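Putative extracellular solute-binding protein (Bordetella bronchiseptica, PDB 4P56) probably serves as the periplasmic solute-binding component of a TRAP transporter and binds both (R)- and (S)-mandelate. Local coordinates at residues 322-325 and 326-329; 303-306 and 307-310. One frame throughout, in Å; residues are numbered along the deposited sequence.

Contact 1 of 2, residues 322-325 and 326-329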
loop_
_atom_site.group_PDB
_atom_site.type_symbol
_atom_site.label_atom_id
_atom_site.label_comp_id
_atom_site.label_asym_id
_atom_site.label_seq_id
_atom_site.Cartn_x
_atom_site.Cartn_y
_atom_site.Cartn_z
ATOM N N GLY A 322 -5.768 -19.641 -11.946
ATOM C CA GLY A 322 -6.697 -19.738 -13.051
ATOM C C GLY A 322 -6.944 -18.421 -13.769
ATOM O O GLY A 322 -7.922 -18.275 -14.483
ATOM N N ILE A 323 -6.053 -17.462 -13.610
ATOM C CA ILE A 323 -6.246 -16.184 -14.311
ATOM C C ILE A 323 -5.271 -16.027 -15.460
ATOM O O ILE A 323 -4.279 -16.776 -15.554
ATOM C CB ILE A 323 -6.124 -14.995 -13.367
ATOM C CG1 ILE A 323 -4.688 -14.814 -12.941
ATOM C CG2 ILE A 323 -7.068 -15.108 -12.170
ATOM C CD1 ILE A 323 -4.084 -13.692 -13.681
ATOM N N ASP A 324 -5.564 -15.065 -16.342
ATOM C CA ASP A 324 -4.685 -14.726 -17.467
ATOM C C ASP A 324 -3.539 -13.781 -17.047
ATOM O O ASP A 324 -3.642 -12.557 -17.123
ATOM C CB ASP A 324 -5.476 -14.097 -18.614
ATOM C CG ASP A 324 -4.662 -14.027 -19.915
ATOM O OD1 ASP A 324 -3.413 -14.128 -19.871
ATOM O OD2 ASP A 324 -5.280 -13.840 -20.975
ATOM N N GLY A 325 -2.455 -14.391 -16.614
ATOM C CA GLY A 325 -1.331 -13.680 -16.033
ATOM C C GLY A 325 -0.748 -12.694 -17.025
ATOM O O GLY A 325 -0.630 -11.519 -16.705
ATOM N N PRO A 326 -0.355 -13.179 -18.217
ATOM C CA PRO A 326 0.274 -12.304 -19.207
ATOM C C PRO A 326 -0.628 -11.158 -19.613
ATOM O O PRO A 326 -0.107 -10.064 -19.784
ATOM C CB PRO A 326 0.585 -13.262 -20.378
ATOM C CG PRO A 326 0.909 -14.547 -19.668
ATOM C CD PRO A 326 -0.092 -14.602 -18.508
ATOM N N ALA A 327 -1.943 -11.375 -19.683
ATOM C CA ALA A 327 -2.892 -10.306 -20.021
ATOM C C ALA A 327 -2.988 -9.259 -18.937
ATOM O O ALA A 327 -2.931 -8.056 -19.224
ATOM C CB ALA A 327 -4.241 -10.859 -20.276
ATOM N N ALA A 328 -3.140 -9.713 -17.694
ATOM C CA ALA A 328 -3.230 -8.802 -16.572
ATOM C C ALA A 328 -1.948 -7.955 -16.453
ATOM O O ALA A 328 -1.993 -6.732 -16.269
ATOM C CB ALA A 328 -3.532 -9.579 -15.287
ATOM N N LEU A 329 -0.802 -8.602 -16.604
ATOM C CA LEU A 329 0.471 -7.925 -16.452
ATOM C C LEU A 329 0.669 -6.885 -17.563
ATOM O O LEU A 329 1.041 -5.729 -17.309
ATOM C CB LEU A 329 1.576 -8.978 -16.462
ATOM C CG LEU A 329 2.984 -8.493 -16.179
ATOM C CD1 LEU A 329 3.077 -7.810 -14.827
ATOM C CD2 LEU A 329 3.916 -9.691 -16.237
#
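Asp324 reaches forward over the start of helix 325-340 and accepts a hydrogen bond from Ala327. The donor is Ala327 N and the acceptor is Asp324 OD1, 3.1 Å apart, with an N-H...O angle of 157°. The amide does not lie in the carboxylate plane. It meets OD1 from above that plane, 66° out of it. The torsion of Asp324 sets this up: CG stands anti to the backbone N and beside the carbonyl carbon (chi1 -167°), which turns the carboxylate toward the first turn of the helix.

Backbone bonds continue the same turn. Ala328 N donates to Asp324 O at 2.9 Å, and Leu329 N donates to Gly325 O at 2.9 Å. Asp324 thus holds two successive amides, one with its side chain and one with its carbonyl. This is an N-cap. It takes up an amide of the first turn that has no earlier helical carbonyl to bind, and its negative charge is probably stabilised by the positive end of the helix dipole. Pro326 follows at the first turn, where its lack of an N-H costs no helical bond. Just upstream, Gly322 has positive phi and closes helix 310-320 in a Schellman motif, so one short link ends one helix and starts the next.

Van der Waals contacts accompany the cap. The methyl of Ala327 lies against the carboxylate, with CB 3.2 Å from Asp324 CG. The ring of Pro326 sits near the same group, Pro326 CD being 3.6 Å from Asp324 OD1. Ile323 CD1 comes within 4.4 Å of Ala328 CB, a loose apolar contact. Ile323 also packs on Leu129 of helix 114-129 and on Ala318 of helix 310-320. Leu329 touches Glu311 and Trp314 of helix 310-320.

Contact 2 of 2, residues 303-306 and 307-310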
loop_
_atom_site.group_PDB
_atom_site.type_symbol
_atom_site.label_atom_id
_atom_site.label_comp_id
_atom_site.label_asym_id
_atom_site.label_seq_id
_atom_site.Cartn_x
_atom_site.Cartn_y
_atom_site.Cartn_z
ATOM N N VAL A 303 19.878 -4.281 -8.274
ATOM C CA VAL A 303 18.565 -4.627 -7.706
ATOM C C VAL A 303 17.666 -5.337 -8.722
ATOM O O VAL A 303 16.960 -6.289 -8.385
ATOM C CB VAL A 303 17.851 -3.409 -7.093
ATOM C CG1 VAL A 303 16.459 -3.813 -6.588
ATOM C CG2 VAL A 303 18.678 -2.840 -5.937
ATOM N N ARG A 304 17.721 -4.905 -9.971
ATOM C CA ARG A 304 16.991 -5.580 -11.023
ATOM C C ARG A 304 17.459 -7.037 -11.082
ATOM O O ARG A 304 16.650 -7.972 -11.175
ATOM C CB ARG A 304 17.199 -4.872 -12.373
ATOM C CG ARG A 304 16.083 -5.165 -13.381
ATOM C CD ARG A 304 16.289 -4.461 -14.714
ATOM N NE ARG A 304 16.492 -3.009 -14.618
ATOM C CZ ARG A 304 15.528 -2.085 -14.620
ATOM N NH1 ARG A 304 15.853 -0.799 -14.565
ATOM N NH2 ARG A 304 14.245 -2.423 -14.668
ATOM N N GLU A 305 18.769 -7.233 -10.985
ATOM C CA GLU A 305 19.314 -8.554 -11.170
ATOM C C GLU A 305 18.855 -9.456 -10.013
ATOM O O GLU A 305 18.550 -10.635 -10.228
ATOM C CB GLU A 305 20.831 -8.494 -11.290
ATOM C CG GLU A 305 21.441 -9.692 -11.971
ATOM C CD GLU A 305 21.490 -10.899 -11.063
ATOM O OE1 GLU A 305 21.534 -10.723 -9.823
ATOM O OE2 GLU A 305 21.474 -12.032 -11.589
ATOM N N ARG A 306 18.779 -8.905 -8.802
ATOM C CA ARG A 306 18.412 -9.712 -7.635
ATOM C C ARG A 306 16.941 -10.055 -7.631
ATOM O O ARG A 306 16.529 -11.055 -7.020
ATOM C CB ARG A 306 18.722 -8.981 -6.338
ATOM C CG ARG A 306 20.216 -8.689 -6.118
ATOM C CD ARG A 306 20.986 -9.889 -5.669
ATOM N NE ARG A 306 22.332 -9.503 -5.245
ATOM C CZ ARG A 306 22.746 -9.412 -3.980
ATOM N NH1 ARG A 306 21.936 -9.709 -2.972
ATOM N NH2 ARG A 306 24.001 -9.034 -3.719
ATOM N N THR A 307 16.146 -9.185 -8.248
ATOM C CA THR A 307 14.694 -9.296 -8.225
ATOM C C THR A 307 14.116 -9.759 -9.557
ATOM O O THR A 307 12.903 -9.735 -9.754
ATOM C CB THR A 307 14.045 -7.950 -7.838
ATOM O OG1 THR A 307 14.360 -6.959 -8.821
ATOM C CG2 THR A 307 14.536 -7.509 -6.488
ATOM N N LYS A 308 14.973 -10.224 -10.454
ATOM C CA LYS A 308 14.531 -10.548 -11.812
ATOM C C LYS A 308 13.551 -11.722 -11.899
ATOM O O LYS A 308 12.853 -11.854 -12.905
ATOM C CB LYS A 308 15.729 -10.829 -12.726
ATOM C CG LYS A 308 16.483 -12.081 -12.341
ATOM C CD LYS A 308 17.749 -12.261 -13.173
ATOM C CE LYS A 308 18.549 -13.472 -12.711
ATOM N NZ LYS A 308 18.921 -13.380 -11.262
ATOM N N GLY A 309 13.514 -12.566 -10.873
ATOM C CA GLY A 309 12.646 -13.740 -10.871
ATOM C C GLY A 309 11.249 -13.464 -10.332
ATOM O O GLY A 309 10.371 -14.328 -10.404
ATOM N N PHE A 310 11.027 -12.266 -9.784
ATOM C CA PHE A 310 9.754 -11.963 -9.115
ATOM C C PHE A 310 8.573 -12.014 -10.077
ATOM O O PHE A 310 7.466 -12.435 -9.689
ATOM C CB PHE A 310 9.763 -10.578 -8.471
ATOM C CG PHE A 310 10.661 -10.459 -7.247
ATOM C CD1 PHE A 310 11.487 -11.508 -6.840
ATOM C CD2 PHE A 310 10.648 -9.300 -6.513
ATOM C CE1 PHE A 310 12.305 -11.373 -5.719
ATOM C CE2 PHE A 310 11.449 -9.150 -5.398
ATOM C CZ PHE A 310 12.279 -10.205 -4.996
HETATM O O HOH W 1 14.904 -12.741 -8.347
#
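Lys308 folds back along Glu305 where helix 297-307 gives way to a type I beta turn, Thr307 to Phe310, that leads into helix 310-320. Lys308 CB lies 3.4 Å from Arg304 O. CG, placed between the backbone N and the carbonyl carbon (chi1 66°), passes over Glu305 O, and CD stays close to the same oxygen. CE moves on to Glu305 OE2. A bend at the last torsion (chi4 -57°) then brings NZ to two acceptors of one residue. Lys308 NZ donates to Glu305 O at 3.0 Å and to Glu305 OE2 at 2.9 Å, the second as part of a salt bridge. NZ meets the carboxylate from above its plane, and the two side chains run side by side, pointing the same way.

Thr307 works on the buried side. Thr307 OG1 donates to Val303 O at 2.7 Å, and Thr307 N donates to that oxygen at 3.0 Å. The two donors come from opposite faces of the carbonyl plane. Thr307 CB also rests on one face of the Phe310 ring, 3.7 Å above it and offset toward the rim. That ring packs in turn on helix 174-182, where Ala182 O accepts from Arg306 NH1. A water links the helix end to the turn, donating to Arg306 O at 2.7 Å and accepting from Gly309 N at 2.9 Å.

Contacts 2 and 1 lie in series at the two ends of helix 310-320. Contact 2 joins it to helix 297-307, and contact 1 joins it to helix 325-340. Their centres are 20 Å apart and they do not touch. Each is partly buried: Asp324, Glu305 and Lys308 are exposed, whereas Ile323, Ala328, Val303 and Thr307 are buried. The neighbours differ. Ile323, Ala327 and Ala328 touch helix 114-129; Phe310 packs on helix 174-182. Contact 1 uses an acidic side chain to start a helix. Contact 2 uses side-chain donors, from a threonine and a lysine, on carbonyls of an ending helix, and a Glu305–Lys308 salt bridge, for which contact 1 has no counterpart.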